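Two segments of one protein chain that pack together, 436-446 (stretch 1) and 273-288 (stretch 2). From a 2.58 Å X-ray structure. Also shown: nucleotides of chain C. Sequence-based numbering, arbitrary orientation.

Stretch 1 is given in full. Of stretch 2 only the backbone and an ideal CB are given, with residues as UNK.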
ATOM      1  N   LEU A 436      -6.199  23.187  -9.064  1.00 52.17           N
ATOM      2  CA  LEU A 436      -7.654  23.243  -9.088  1.00 52.00           C
ATOM      3  C   LEU A 436      -8.260  23.090  -7.700  1.00 60.59           C
ATOM      4  O   LEU A 436      -9.284  23.717  -7.403  1.00 67.53           O
ATOM      5  CB  LEU A 436      -8.202  22.159 -10.023  1.00 51.15           C
ATOM      6  CG  LEU A 436      -7.673  22.163 -11.469  1.00 56.11           C
ATOM      7  CD1 LEU A 436      -8.245  21.009 -12.275  1.00 51.00           C
ATOM      8  CD2 LEU A 436      -7.961  23.483 -12.170  1.00 53.19           C
ATOM      9  N   VAL A 437      -7.624  22.304  -6.835  1.00 50.74           N
ATOM     10  CA  VAL A 437      -8.051  22.117  -5.455  1.00 50.49           C
ATOM     11  C   VAL A 437      -6.799  22.066  -4.591  1.00 58.99           C
ATOM     12  O   VAL A 437      -5.787  21.482  -4.990  1.00 55.73           O
ATOM     13  CB  VAL A 437      -8.889  20.832  -5.282  1.00 52.31           C
ATOM     14  CG1 VAL A 437      -9.176  20.591  -3.824  1.00 49.52           C
ATOM     15  CG2 VAL A 437     -10.187  20.928  -6.053  1.00 59.35           C
ATOM     16  N   SER A 438      -6.855  22.714  -3.423  1.00 58.11           N
ATOM     17  CA  SER A 438      -5.740  22.729  -2.485  1.00 51.77           C
ATOM     18  C   SER A 438      -6.219  22.396  -1.076  1.00 60.13           C
ATOM     19  O   SER A 438      -7.239  22.920  -0.616  1.00 59.82           O
ATOM     20  CB  SER A 438      -5.047  24.092  -2.492  1.00 53.51           C
ATOM     21  OG  SER A 438      -3.956  24.114  -1.591  1.00 57.26           O
ATOM     22  N   ARG A 439      -5.454  21.555  -0.381  1.00 51.13           N
ATOM     23  CA  ARG A 439      -5.679  21.286   1.034  1.00 58.70           C
ATOM     24  C   ARG A 439      -4.354  21.383   1.768  1.00 65.82           C
ATOM     25  O   ARG A 439      -3.380  20.724   1.391  1.00 64.74           O
ATOM     26  CB  ARG A 439      -6.298  19.905   1.288  1.00 58.59           C
ATOM     27  CG  ARG A 439      -6.205  19.492   2.762  1.00 50.19           C
ATOM     28  CD  ARG A 439      -7.012  18.249   3.086  1.00 51.08           C
ATOM     29  NE  ARG A 439      -8.444  18.508   3.038  1.00 59.12           N
ATOM     30  CZ  ARG A 439      -9.377  17.566   3.089  1.00 64.68           C
ATOM     31  NH1 ARG A 439      -9.060  16.286   3.223  1.00 50.98           N
ATOM     32  NH2 ARG A 439     -10.657  17.918   2.988  1.00 62.83           N
ATOM     33  N   ILE A 440      -4.326  22.190   2.824  1.00 61.34           N
ATOM     34  CA  ILE A 440      -3.143  22.365   3.654  1.00 54.72           C
ATOM     35  C   ILE A 440      -3.439  21.723   4.997  1.00 61.83           C
ATOM     36  O   ILE A 440      -4.428  22.068   5.659  1.00 68.23           O
ATOM     37  CB  ILE A 440      -2.767  23.848   3.803  1.00 58.70           C
ATOM     38  CG1 ILE A 440      -2.466  24.452   2.426  1.00 65.26           C
ATOM     39  CG2 ILE A 440      -1.574  24.002   4.736  1.00 58.28           C
ATOM     40  CD1 ILE A 440      -2.122  25.925   2.455  1.00 76.43           C
ATOM     41  N   GLN A 441      -2.596  20.772   5.386  1.00 60.39           N
ATOM     42  CA  GLN A 441      -2.769  20.020   6.618  1.00 54.13           C
ATOM     43  C   GLN A 441      -1.419  19.436   6.998  1.00 57.38           C
ATOM     44  O   GLN A 441      -0.541  19.263   6.150  1.00 61.11           O
ATOM     45  CB  GLN A 441      -3.817  18.913   6.444  1.00 52.40           C
ATOM     46  CG  GLN A 441      -4.078  18.057   7.681  1.00 59.83           C
ATOM     47  CD  GLN A 441      -4.740  18.834   8.801  1.00 66.64           C
ATOM     48  OE1 GLN A 441      -4.081  19.566   9.543  1.00 71.97           O
ATOM     49  NE2 GLN A 441      -6.053  18.682   8.927  1.00 63.44           N
ATOM     50  N   PHE A 442      -1.258  19.143   8.279  1.00 55.11           N
ATOM     51  CA  PHE A 442      -0.095  18.390   8.708  1.00 55.19           C
ATOM     52  C   PHE A 442      -0.153  16.985   8.115  1.00 61.24           C
ATOM     53  O   PHE A 442      -1.228  16.376   8.063  1.00 61.57           O
ATOM     54  CB  PHE A 442      -0.030  18.320  10.232  1.00 58.52           C
ATOM     55  CG  PHE A 442       0.097  19.663  10.886  1.00 66.06           C
ATOM     56  CD1 PHE A 442       1.343  20.217  11.120  1.00 65.42           C
ATOM     57  CD2 PHE A 442      -1.029  20.382  11.246  1.00 64.30           C
ATOM     58  CE1 PHE A 442       1.464  21.455  11.710  1.00 73.26           C
ATOM     59  CE2 PHE A 442      -0.915  21.622  11.835  1.00 71.66           C
ATOM     60  CZ  PHE A 442       0.333  22.160  12.071  1.00 81.29           C
ATOM     61  N   PRO A 443       0.970  16.450   7.651  1.00 59.43           N
ATOM     62  CA  PRO A 443       0.962  15.127   7.001  1.00 59.90           C
ATOM     63  C   PRO A 443       0.914  13.979   8.004  1.00 60.92           C
ATOM     64  O   PRO A 443       1.815  13.137   8.071  1.00 69.69           O
ATOM     65  CB  PRO A 443       2.270  15.153   6.201  1.00 56.61           C
ATOM     66  CG  PRO A 443       3.172  15.993   7.034  1.00 60.60           C
ATOM     67  CD  PRO A 443       2.302  17.076   7.615  1.00 54.70           C
ATOM     68  N   LEU A 444      -0.172  13.915   8.774  1.00 51.01           N
ATOM     69  CA  LEU A 444      -0.303  12.913   9.820  1.00 56.88           C
ATOM     70  C   LEU A 444      -1.729  12.388   9.866  1.00 60.31           C
ATOM     71  O   LEU A 444      -2.683  13.124   9.604  1.00 55.91           O
ATOM     72  CB  LEU A 444       0.073  13.485  11.197  1.00 59.40           C
ATOM     73  CG  LEU A 444       1.489  14.028  11.401  1.00 64.62           C
ATOM     74  CD1 LEU A 444       1.600  14.730  12.746  1.00 69.78           C
ATOM     75  CD2 LEU A 444       2.515  12.913  11.291  1.00 67.22           C
ATOM     76  N   ILE A 445      -1.855  11.098  10.171  1.00 60.36           N
ATOM     77  CA  ILE A 445      -3.123  10.455  10.481  1.00 56.15           C
ATOM     78  C   ILE A 445      -2.914   9.611  11.730  1.00 57.17           C
ATOM     79  O   ILE A 445      -1.829   9.066  11.951  1.00 55.05           O
ATOM     80  CB  ILE A 445      -3.652   9.589   9.316  1.00 53.24           C
ATOM     81  CG1 ILE A 445      -2.616   8.542   8.922  1.00 53.83           C
ATOM     82  CG2 ILE A 445      -4.044  10.460   8.125  1.00 51.89           C
ATOM     83  CD1 ILE A 445      -3.128   7.557   7.917  1.00 56.55           C
ATOM     84  N   LEU A 446      -3.953   9.524  12.564  1.00 61.49           N
ATOM     85  CA  LEU A 446      -3.882   8.656  13.737  1.00 74.06           C
ATOM     86  C   LEU A 446      -3.703   7.222  13.260  1.00 74.95           C
ATOM     87  O   LEU A 446      -4.601   6.668  12.616  1.00 70.86           O
ATOM     88  CB  LEU A 446      -5.140   8.770  14.601  1.00 60.91           C
ATOM     89  CG  LEU A 446      -5.415  10.068  15.362  1.00 71.12           C
ATOM     90  CD1 LEU A 446      -6.800  10.027  15.993  1.00 62.84           C
ATOM     91  CD2 LEU A 446      -4.355  10.301  16.418  1.00 67.26           C
ATOM     92  N   UNK A 273     -18.079  19.248  -7.248  1.00 48.25           N
ATOM     93  CA  UNK A 273     -16.813  18.675  -7.704  1.00 50.57           C
ATOM     94  C   UNK A 273     -15.678  18.920  -6.715  1.00 53.10           C
ATOM     95  O   UNK A 273     -14.838  18.039  -6.495  1.00 52.36           O
ATOM     96  CB  UNK A 273     -16.439  19.254  -9.070  1.00 50.57           C
ATOM     97  N   UNK A 274     -15.635  20.111  -6.110  1.00 48.88           N
ATOM     98  CA  UNK A 274     -14.561  20.432  -5.174  1.00 53.18           C
ATOM     99  C   UNK A 274     -14.673  19.611  -3.897  1.00 57.67           C
ATOM    100  O   UNK A 274     -13.665  19.123  -3.372  1.00 56.59           O
ATOM    101  CB  UNK A 274     -14.577  21.925  -4.839  1.00 53.18           C
ATOM    102  N   UNK A 275     -15.892  19.434  -3.389  1.00 53.36           N
ATOM    103  CA  UNK A 275     -16.065  18.623  -2.193  1.00 48.53           C
ATOM    104  C   UNK A 275     -15.768  17.159  -2.486  1.00 53.08           C
ATOM    105  O   UNK A 275     -15.121  16.478  -1.682  1.00 53.59           O
ATOM    106  CB  UNK A 275     -17.484  18.777  -1.643  1.00 48.53           C
ATOM    107  N   UNK A 276     -16.182  16.673  -3.656  1.00 47.63           N
ATOM    108  CA  UNK A 276     -15.976  15.266  -3.971  1.00 48.59           C
ATOM    109  C   UNK A 276     -14.505  14.961  -4.219  1.00 53.91           C
ATOM    110  O   UNK A 276     -14.066  13.829  -3.990  1.00 61.22           O
ATOM    111  CB  UNK A 276     -16.807  14.869  -5.193  1.00 48.59           C
ATOM    112  N   UNK A 277     -13.733  15.941  -4.693  1.00 54.20           N
ATOM    113  CA  UNK A 277     -12.290  15.754  -4.817  1.00 54.11           C
ATOM    114  C   UNK A 277     -11.636  15.719  -3.443  1.00 50.22           C
ATOM    115  O   UNK A 277     -10.789  14.863  -3.163  1.00 59.49           O
ATOM    116  CB  UNK A 277     -11.674  16.865  -5.669  1.00 54.11           C
ATOM    117  N   UNK A 278     -11.997  16.664  -2.574  1.00 52.82           N
ATOM    118  CA  UNK A 278     -11.364  16.729  -1.261  1.00 59.02           C
ATOM    119  C   UNK A 278     -11.639  15.483  -0.434  1.00 48.94           C
ATOM    120  O   UNK A 278     -10.769  15.045   0.325  1.00 55.36           O
ATOM    121  CB  UNK A 278     -11.846  17.969  -0.505  1.00 59.02           C
ATOM    122  N   UNK A 279     -12.822  14.886  -0.592  1.00 48.82           N
ATOM    123  CA  UNK A 279     -13.190  13.721   0.206  1.00 48.24           C
ATOM    124  C   UNK A 279     -12.159  12.607   0.082  1.00 48.69           C
ATOM    125  O   UNK A 279     -11.924  11.870   1.046  1.00 61.97           O
ATOM    126  CB  UNK A 279     -14.568  13.205  -0.215  1.00 48.24           C
ATOM    127  N   UNK A 280     -11.490  12.502  -1.062  1.00 49.40           N
ATOM    128  CA  UNK A 280     -10.568  11.404  -1.308  1.00 48.89           C
ATOM    129  C   UNK A 280      -9.113  11.774  -1.053  1.00 49.03           C
ATOM    130  O   UNK A 280      -8.228  10.952  -1.310  1.00 49.30           O
ATOM    131  CB  UNK A 280     -10.725  10.914  -2.749  1.00 48.89           C
ATOM    132  N   UNK A 281      -8.846  12.966  -0.518  1.00 51.26           N
ATOM    133  CA  UNK A 281      -7.489  13.309  -0.110  1.00 54.26           C
ATOM    134  C   UNK A 281      -7.102  12.504   1.125  1.00 56.38           C
ATOM    135  O   UNK A 281      -7.877  12.402   2.080  1.00 59.53           O
ATOM    136  CB  UNK A 281      -7.367  14.809   0.165  1.00 54.26           C
ATOM    137  N   UNK A 282      -5.888  11.945   1.112  1.00 60.38           N
ATOM    138  CA  UNK A 282      -5.403  11.189   2.263  1.00 51.93           C
ATOM    139  C   UNK A 282      -5.239  12.086   3.481  1.00 60.50           C
ATOM    140  O   UNK A 282      -5.567  11.685   4.605  1.00 70.27           O
ATOM    141  CB  UNK A 282      -4.074  10.507   1.932  1.00 51.93           C
ATOM    142  N   UNK A 283      -4.722  13.295   3.281  1.00 61.74           N
ATOM    143  CA  UNK A 283      -4.619  14.249   4.373  1.00 58.99           C
ATOM    144  C   UNK A 283      -6.010  14.526   4.935  1.00 62.07           C
ATOM    145  O   UNK A 283      -6.936  14.826   4.165  1.00 62.40           O
ATOM    146  CB  UNK A 283      -3.953  15.544   3.905  1.00 58.99           C
ATOM    147  N   UNK A 284      -6.200  14.452   6.248  1.00 63.83           N
ATOM    148  CA  UNK A 284      -7.551  14.549   6.801  1.00 54.08           C
ATOM    149  C   UNK A 284      -8.033  15.985   6.916  1.00 59.32           C
ATOM    150  O   UNK A 284      -7.265  16.913   7.179  1.00 56.83           O
ATOM    151  CB  UNK A 284      -7.602  13.882   8.177  1.00 54.08           C
ATOM    152  N   UNK A 285      -9.342  16.152   6.727  1.00 58.23           N
ATOM    153  CA  UNK A 285      -9.942  17.467   6.907  1.00 62.84           C
ATOM    154  C   UNK A 285      -9.840  17.922   8.361  1.00 62.78           C
ATOM    155  O   UNK A 285      -9.555  19.095   8.634  1.00 55.22           O
ATOM    156  CB  UNK A 285     -11.405  17.449   6.460  1.00 62.84           C
ATOM    157  N   UNK A 286     -10.094  17.016   9.306  1.00 54.53           N
ATOM    158  CA  UNK A 286      -9.937  17.289  10.733  1.00 59.13           C
ATOM    159  C   UNK A 286      -8.930  16.293  11.303  1.00 58.95           C
ATOM    160  O   UNK A 286      -9.172  15.080  11.289  1.00 57.99           O
ATOM    161  CB  UNK A 286     -11.276  17.200  11.468  1.00 59.13           C
ATOM    162  N   UNK A 287      -7.805  16.807  11.805  1.00 65.16           N
ATOM    163  CA  UNK A 287      -6.739  16.002  12.400  1.00 58.62           C
ATOM    164  C   UNK A 287      -6.774  16.206  13.912  1.00 59.46           C
ATOM    165  O   UNK A 287      -6.405  17.279  14.404  1.00 60.45           O
ATOM    166  CB  UNK A 287      -5.371  16.376  11.826  1.00 58.62           C
ATOM    167  N   UNK A 288      -7.230  15.189  14.644  1.00 63.05           N
ATOM    168  CA  UNK A 288      -7.323  15.250  16.100  1.00 60.97           C
ATOM    169  C   UNK A 288      -6.120  14.546  16.715  1.00 62.05           C
ATOM    170  O   UNK A 288      -5.871  13.372  16.426  1.00 70.26           O
ATOM    171  CB  UNK A 288      -8.627  14.620  16.592  1.00 60.97           C
TER
ATOM    172  P    DT C   5      -3.707   7.096  -6.113  1.00 47.72           P
ATOM    173  OP1  DT C   5      -2.279   7.306  -6.459  1.00 49.65           O
ATOM    174  OP2  DT C   5      -4.170   7.333  -4.724  1.00 54.68           O
ATOM    175  O5'  DT C   5      -4.557   7.971  -7.145  1.00 53.42           O
ATOM    176  C5'  DT C   5      -4.147   8.044  -8.509  1.00 51.30           C
ATOM    177  C4'  DT C   5      -4.192   9.476  -9.019  1.00 51.85           C
ATOM    178  O4'  DT C   5      -5.572   9.885  -9.183  1.00 55.46           O
ATOM    179  C3'  DT C   5      -3.542  10.512  -8.108  1.00 51.65           C
ATOM    180  O3'  DT C   5      -2.860  11.497  -8.885  1.00 68.44           O
ATOM    181  C2'  DT C   5      -4.729  11.110  -7.346  1.00 50.89           C
ATOM    182  C1'  DT C   5      -5.870  10.988  -8.349  1.00 48.79           C
ATOM    183  N1   DT C   5      -7.189  10.734  -7.721  1.00 50.49           N
ATOM    184  C2   DT C   5      -8.242  11.580  -7.989  1.00 56.13           C
ATOM    185  O2   DT C   5      -8.153  12.550  -8.716  1.00 61.52           O
ATOM    186  N3   DT C   5      -9.416  11.248  -7.367  1.00 58.09           N
ATOM    187  C4   DT C   5      -9.639  10.174  -6.523  1.00 57.26           C
ATOM    188  O4   DT C   5     -10.731   9.958  -6.011  1.00 58.67           O
ATOM    189  C5   DT C   5      -8.497   9.324  -6.290  1.00 57.14           C
ATOM    190  C7   DT C   5      -8.619   8.126  -5.392  1.00 50.82           C
ATOM    191  C6   DT C   5      -7.342   9.640  -6.899  1.00 52.87           C

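Positions 273 to 279 have helical backbone angles, and this helix runs past the strand 437-441 at 46°. At 273, 275 and 276 the ideal CB has nothing of stretch 1 within 5.5 Å. Polar residues would be at ease; they are Gln-273, Thr-275 and Gln-276.

Position 274 points sideways, its CB 4.7 Å from Val-437 CG2. An aliphatic stem would suit, with or without a polar end. The residue is Lys-274. Its CG lies 3.9 Å from Val-437 CG2, and the rest of the chain leads away.

Position 277 points toward stretch 1, its CB 4.3 Å from Val-437 CG2. A small or medium apolar side chain fits. Val-277 places CG1 4.1 Å from Val-437 CG2.

Position 278 also points toward stretch 1. Its CB is 3.7 Å from Arg-439 NH2 and 5.0 Å from Val-437 CG1. Leucine, isoleucine or methionine could reach the valine, while a positive charge so near the guanidinium would be unfavourable. Leu-278 brings CD2 to 3.5 Å from Val-437 CG1. The same CD2 lies over one face of the guanidinium.

Position 279 points away, and several polar residues would suit. Thr-279 turns OG1 back to the helix, donating to Thr-275 O at 3.0 Å.

Position 280 points away too, but the thymine of DT5 is near. A polar side chain could reach the base. Asn-280 ND2 makes a weak hydrogen bond to O4 of DT5, at 2.6 Å.

Position 281 points toward stretch 1, with Arg-439 NH1 3.8 Å from CB and Val-437 beyond. A large apolar or aromatic residue could span both. In Phe-281, CD2 is 3.7 Å from Arg-439 CB, which lies at the ring edge, and CZ is 4.2 Å from Val-437 CG1. A water oxygen accepts from Arg-439 NH1 at 2.9 Å; Leu-278 O at 2.9 Å and Phe-281 O at 2.8 Å are both within its reach.

At 282 CB points away, so the choice is wide. It is Leu-282, whose end comes nearer to stretch 1.

Position 283 points toward stretch 1. Its CB is 4.2 Å from both Arg-439 CD and Gln-441 CB, so a small residue suits. Ala-283 fits, and its O accepts from Arg-439 NH1 at 2.7 Å.

At 284 phi is -81°, which allows proline among others. Pro-284 sets CD 3.9 Å from Ile-445 CG2. Its O accepts from Gln-441 NE2 at 2.8 Å, nearly straight.

Position 285 has CB 3.6 Å from Arg-439 NH2, so a polar or acidic residue is plausible. Gln-285 leads away overall; its N covers the guanidinium face opposite Leu-278 CD2.

Position 286 has extended angles and points away. A beta-branched residue suits; it is Val-286.

Position 287 points toward stretch 1, near Gln-441, Phe-442 and Leu-444. A sizeable aliphatic fits. Leu-287 CD2 lies 3.9 Å from Phe-442 CB and 4.0 Å from Leu-444 CB.

Position 288 points sideways and tolerates several residues. It is Asn-288, whose O is 3.4 Å from Leu-446 CD2.

Stretch 2 (273-288) QKTQVLTNFLAPQVLN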
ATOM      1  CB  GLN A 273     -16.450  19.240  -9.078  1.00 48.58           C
ATOM      2  CG  GLN A 273     -17.182  18.577 -10.238  1.00 48.41           C
ATOM      3  CD  GLN A 273     -18.632  19.001 -10.347  1.00 49.15           C
ATOM      4  OE1 GLN A 273     -18.990  20.129 -10.006  1.00 53.18           O
ATOM      5  NE2 GLN A 273     -19.480  18.094 -10.821  1.00 49.33           N
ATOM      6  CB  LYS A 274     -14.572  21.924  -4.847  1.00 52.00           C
ATOM      7  CG  LYS A 274     -13.311  22.412  -4.160  1.00 55.33           C
ATOM      8  CD  LYS A 274     -13.437  23.871  -3.759  1.00 62.69           C
ATOM      9  CE  LYS A 274     -14.472  24.036  -2.668  1.00 67.23           C
ATOM     10  NZ  LYS A 274     -14.696  25.463  -2.335  1.00 75.75           N
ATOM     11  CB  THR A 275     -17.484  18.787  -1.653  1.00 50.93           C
ATOM     12  OG1 THR A 275     -17.639  20.103  -1.110  1.00 56.88           O
ATOM     13  CG2 THR A 275     -17.775  17.755  -0.579  1.00 48.42           C
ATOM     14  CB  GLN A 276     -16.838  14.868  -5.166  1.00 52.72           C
ATOM     15  CG  GLN A 276     -18.337  14.992  -4.892  1.00 46.91           C
ATOM     16  CD  GLN A 276     -19.175  14.823  -6.145  1.00 61.39           C
ATOM     17  OE1 GLN A 276     -18.692  15.029  -7.262  1.00 66.62           O
ATOM     18  NE2 GLN A 276     -20.436  14.452  -5.968  1.00 61.22           N
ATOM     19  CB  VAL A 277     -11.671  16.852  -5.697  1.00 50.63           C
ATOM     20  CG1 VAL A 277     -10.170  16.920  -5.471  1.00 51.40           C
ATOM     21  CG2 VAL A 277     -11.948  16.567  -7.139  1.00 55.28           C
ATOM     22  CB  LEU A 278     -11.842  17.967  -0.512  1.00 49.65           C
ATOM     23  CG  LEU A 278     -11.232  19.278  -0.996  1.00 50.29           C
ATOM     24  CD1 LEU A 278     -12.002  20.452  -0.422  1.00 53.39           C
ATOM     25  CD2 LEU A 278      -9.773  19.333  -0.593  1.00 51.02           C
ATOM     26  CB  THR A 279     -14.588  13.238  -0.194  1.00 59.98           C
ATOM     27  OG1 THR A 279     -15.556  14.211   0.218  1.00 58.56           O
ATOM     28  CG2 THR A 279     -14.926  11.903   0.462  1.00 52.28           C
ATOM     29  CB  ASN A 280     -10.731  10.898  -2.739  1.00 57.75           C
ATOM     30  CG  ASN A 280     -12.024  10.149  -2.940  1.00 58.71           C
ATOM     31  OD1 ASN A 280     -12.543   9.530  -2.012  1.00 70.07           O
ATOM     32  ND2 ASN A 280     -12.556  10.201  -4.153  1.00 65.29           N
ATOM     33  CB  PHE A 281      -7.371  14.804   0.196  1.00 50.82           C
ATOM     34  CG  PHE A 281      -7.152  15.665  -1.014  1.00 57.34           C
ATOM     35  CD1 PHE A 281      -7.544  15.236  -2.274  1.00 51.40           C
ATOM     36  CD2 PHE A 281      -6.546  16.907  -0.893  1.00 54.44           C
ATOM     37  CE1 PHE A 281      -7.346  16.032  -3.386  1.00 51.50           C
ATOM     38  CE2 PHE A 281      -6.344  17.707  -2.007  1.00 51.93           C
ATOM     39  CZ  PHE A 281      -6.743  17.269  -3.250  1.00 51.35           C
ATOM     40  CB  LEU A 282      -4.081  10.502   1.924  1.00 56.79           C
ATOM     41  CG  LEU A 282      -3.422   9.682   3.038  1.00 61.11           C
ATOM     42  CD1 LEU A 282      -4.361   8.593   3.545  1.00 52.92           C
ATOM     43  CD2 LEU A 282      -2.102   9.078   2.568  1.00 56.08           C
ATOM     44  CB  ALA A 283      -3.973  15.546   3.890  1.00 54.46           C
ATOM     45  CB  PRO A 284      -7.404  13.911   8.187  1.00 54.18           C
ATOM     46  CG  PRO A 284      -5.993  14.201   8.561  1.00 55.27           C
ATOM     47  CD  PRO A 284      -5.205  14.097   7.276  1.00 60.88           C
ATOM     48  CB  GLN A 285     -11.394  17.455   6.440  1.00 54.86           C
ATOM     49  CG  GLN A 285     -12.003  18.839   6.358  1.00 61.91           C
ATOM     50  CD  GLN A 285     -13.499  18.793   6.182  1.00 69.98           C
ATOM     51  OE1 GLN A 285     -14.147  17.816   6.558  1.00 72.29           O
ATOM     52  NE2 GLN A 285     -14.060  19.848   5.606  1.00 77.99           N
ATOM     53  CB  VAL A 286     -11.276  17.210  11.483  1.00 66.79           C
ATOM     54  CG1 VAL A 286     -11.084  17.523  12.963  1.00 63.36           C
ATOM     55  CG2 VAL A 286     -12.292  18.161  10.857  1.00 63.38           C
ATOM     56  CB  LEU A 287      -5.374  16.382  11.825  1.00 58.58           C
ATOM     57  CG  LEU A 287      -4.142  15.681  12.403  1.00 59.63           C
ATOM     58  CD1 LEU A 287      -4.253  14.177  12.247  1.00 59.03           C
ATOM     59  CD2 LEU A 287      -2.869  16.188  11.750  1.00 60.18           C
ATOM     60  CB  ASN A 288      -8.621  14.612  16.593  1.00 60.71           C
ATOM     61  CG  ASN A 288      -9.856  15.323  16.072  1.00 59.85           C
ATOM     62  OD1 ASN A 288     -10.192  16.420  16.524  1.00 69.07           O
ATOM     63  ND2 ASN A 288     -10.550  14.692  15.133  1.00 58.53           N
TER
HETATM   64  O   HOH W   1     -10.224  13.675   2.773  1.00 46.37           O
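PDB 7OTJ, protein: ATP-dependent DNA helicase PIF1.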